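BpsB (PgaB), Poly-beta-1,6-N-acetyl-D-glucosamine N-deacetylase (Bordetella bronchiseptica RB50, PDB 5BU6) probably removes N-acetyl groups from the biofilm polysaccharide poly-beta-1,6-N-acetyl-D-glucosamine, as a metal-dependent family 4 carbohydrate esterase. Local coordinates at residues 84-90 / 132-136. The protein carries 5 engineered substitutions. Numbering follows the deposited sequence.
Sequences DGYASTY and DFFMT. With NI (nickel (II) ion), chain C.
Met-135 fills the apolar centre of this contact. In an m, t, m conformation its side chain runs across the turn that opens helix 88-100, bringing CG to 3.7 Å from Tyr-90 CB and CE to 3.7 Å from Thr-89 CB. Beside it, the rings of Tyr-86 and Phe-134 form an offset stack (centroids 4.6 Å apart, planes at 26°), with Phe-134 CE1 lying over one face of the tyrosine, 3.6 Å from Tyr-86 CE1. Tyr-86 and Phe-134 also face each other across the backbones, in a single bridge (CA-CA 4.2 Å); with both side chains at chi1 m and chi2 near -80°, their rings overlap. Hydrogen bonds flank the bridge, Met-135 N to Gly-85 O (3.0 Å) and Ala-87 N to Phe-133 O (2.9 Å), the pattern of an antiparallel non-hydrogen-bonded pair. Gly-85 turns the chain with positive phi and psi (72/27), Tyr-86 is extended (-65/160), and Thr-89 N then bonds to Tyr-86 O (3.1 Å). A water donates to both Gly-85 O and Met-135 O, 2.9 Å each.

At the polar edge, Asp-84, also at positive phi (102/-21), binds nickel through OD1 (2.1 Å), while OD2 accepts from a metal-bound water (2.5 Å). With His-154 and His-159 it makes the Asp-His-His metal triad characteristic of family 4 esterases. The bridge ties the loop between strand 127-129 and helix 137-145 to the metal-binding turn after strand 77-83. Met-135 reaches Val-106 of strand 104-108 and Leu-140 and Met-143 of helix 137-145, which Thr-136 N-caps; strand 121-124 meets the aromatic pair through Leu-123 and Ile-121.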
loop_
_atom_site.group_PDB
_atom_site.type_symbol
_atom_site.label_atom_id
_atom_site.label_comp_id
_atom_site.label_asym_id
_atom_site.label_seq_id
_atom_site.Cartn_x
_atom_site.Cartn_y
_atom_site.Cartn_z
ATOM N N ASP A 84 -3.664 4.369 1.180
ATOM C CA ASP A 84 -5.080 4.570 1.541
ATOM C C ASP A 84 -5.661 5.777 0.820
ATOM O O ASP A 84 -6.874 5.880 0.672
ATOM C CB ASP A 84 -5.314 4.714 3.044
ATOM C CG ASP A 84 -5.169 3.406 3.801
ATOM O OD1 ASP A 84 -4.732 2.403 3.208
ATOM O OD2 ASP A 84 -5.481 3.382 5.014
ATOM N N GLY A 85 -4.806 6.684 0.365
ATOM C CA GLY A 85 -5.252 7.746 -0.520
ATOM C C GLY A 85 -6.103 8.829 0.133
ATOM O O GLY A 85 -6.914 9.478 -0.533
ATOM N N TYR A 86 -5.927 9.036 1.431
ATOM C CA TYR A 86 -6.614 10.145 2.097
ATOM C C TYR A 86 -6.143 11.514 1.573
ATOM O O TYR A 86 -5.070 11.616 0.990
ATOM C CB TYR A 86 -6.426 10.045 3.609
ATOM C CG TYR A 86 -7.330 9.010 4.261
ATOM C CD1 TYR A 86 -8.656 9.316 4.588
ATOM C CD2 TYR A 86 -6.867 7.740 4.560
ATOM C CE1 TYR A 86 -9.476 8.381 5.191
ATOM C CE2 TYR A 86 -7.682 6.796 5.163
ATOM C CZ TYR A 86 -8.981 7.118 5.475
ATOM O OH TYR A 86 -9.792 6.177 6.075
ATOM N N ALA A 87 -6.951 12.561 1.795
ATOM C CA ALA A 87 -6.690 13.879 1.208
ATOM C C ALA A 87 -5.374 14.489 1.663
ATOM O O ALA A 87 -4.718 15.202 0.898
ATOM C CB ALA A 87 -7.841 14.847 1.525
ATOM N N SER A 88 -4.985 14.216 2.909
ATOM C CA SER A 88 -3.777 14.807 3.465
ATOM C C SER A 88 -2.516 14.318 2.737
ATOM O O SER A 88 -1.465 14.958 2.797
ATOM C CB SER A 88 -3.674 14.491 4.942
ATOM O OG SER A 88 -3.491 13.095 5.103
ATOM N N THR A 89 -2.621 13.192 2.046
ATOM C CA THR A 89 -1.511 12.728 1.211
ATOM C C THR A 89 -1.146 13.789 0.174
ATOM O O THR A 89 0.026 13.991 -0.137
ATOM C CB THR A 89 -1.839 11.408 0.513
ATOM O OG1 THR A 89 -2.056 10.407 1.514
ATOM C CG2 THR A 89 -0.658 10.964 -0.366
ATOM N N TYR A 90 -2.145 14.500 -0.326
ATOM C CA TYR A 90 -1.900 15.521 -1.343
ATOM C C TYR A 90 -1.555 16.885 -0.737
ATOM O O TYR A 90 -0.676 17.601 -1.214
ATOM C CB TYR A 90 -3.120 15.647 -2.265
ATOM C CG TYR A 90 -2.969 16.723 -3.319
ATOM C CD1 TYR A 90 -2.281 16.464 -4.502
ATOM C CD2 TYR A 90 -3.468 18.000 -3.118
ATOM C CE1 TYR A 90 -2.125 17.442 -5.473
ATOM C CE2 TYR A 90 -3.317 18.990 -4.086
ATOM C CZ TYR A 90 -2.634 18.691 -5.267
ATOM O OH TYR A 90 -2.458 19.643 -6.243
ATOM N N ASP A 132 -15.273 13.029 0.257
ATOM C CA ASP A 132 -14.188 13.997 0.089
ATOM C C ASP A 132 -13.096 13.891 1.160
ATOM O O ASP A 132 -12.195 14.735 1.227
ATOM C CB ASP A 132 -14.753 15.419 0.046
ATOM C CG ASP A 132 -15.892 15.621 1.017
ATOM O OD1 ASP A 132 -16.067 14.766 1.905
ATOM O OD2 ASP A 132 -16.607 16.639 0.898
ATOM N N PHE A 133 -13.133 12.837 1.971
ATOM C CA PHE A 133 -11.975 12.522 2.812
ATOM C C PHE A 133 -10.796 12.015 1.989
ATOM O O PHE A 133 -9.662 11.972 2.473
ATOM C CB PHE A 133 -12.328 11.481 3.882
ATOM C CG PHE A 133 -12.947 12.066 5.122
ATOM C CD1 PHE A 133 -13.588 13.290 5.074
ATOM C CD2 PHE A 133 -12.855 11.413 6.337
ATOM C CE1 PHE A 133 -14.153 13.856 6.220
ATOM C CE2 PHE A 133 -13.415 11.972 7.497
ATOM C CZ PHE A 133 -14.058 13.193 7.434
ATOM N N PHE A 134 -11.063 11.613 0.754
ATOM C CA PHE A 134 -10.017 11.046 -0.103
ATOM C C PHE A 134 -9.560 11.997 -1.214
ATOM O O PHE A 134 -10.340 12.793 -1.719
ATOM C CB PHE A 134 -10.526 9.731 -0.704
ATOM C CG PHE A 134 -10.839 8.700 0.333
ATOM C CD1 PHE A 134 -9.829 7.939 0.885
ATOM C CD2 PHE A 134 -12.124 8.538 0.806
ATOM C CE1 PHE A 134 -10.100 7.008 1.870
ATOM C CE2 PHE A 134 -12.404 7.604 1.782
ATOM C CZ PHE A 134 -11.389 6.845 2.321
ATOM N N MET A 135 -8.288 11.876 -1.592
ATOM C CA MET A 135 -7.728 12.536 -2.761
ATOM C C MET A 135 -8.551 12.285 -4.003
ATOM O O MET A 135 -9.081 11.182 -4.208
ATOM C CB MET A 135 -6.307 12.047 -3.041
ATOM C CG MET A 135 -5.242 12.663 -2.236
ATOM S SD MET A 135 -3.651 12.019 -2.833
ATOM C CE MET A 135 -3.800 10.298 -2.395
ATOM N N THR A 136 -8.636 13.296 -4.857
ATOM C CA THR A 136 -9.322 13.109 -6.127
ATOM C C THR A 136 -8.401 12.472 -7.152
ATOM O O THR A 136 -7.184 12.399 -6.964
ATOM C CB THR A 136 -9.866 14.428 -6.665
ATOM O OG1 THR A 136 -8.783 15.290 -7.026
ATOM C CG2 THR A 136 -10.747 15.102 -5.602
HETATM NI NI NI C . -4.151 0.555 4.009
HETATM O O HOH W 1 -4.582 1.298 5.999
HETATM O O HOH W 2 -7.857 8.788 -3.166
HETATM O O HOH W 3 -2.293 1.517 4.381
#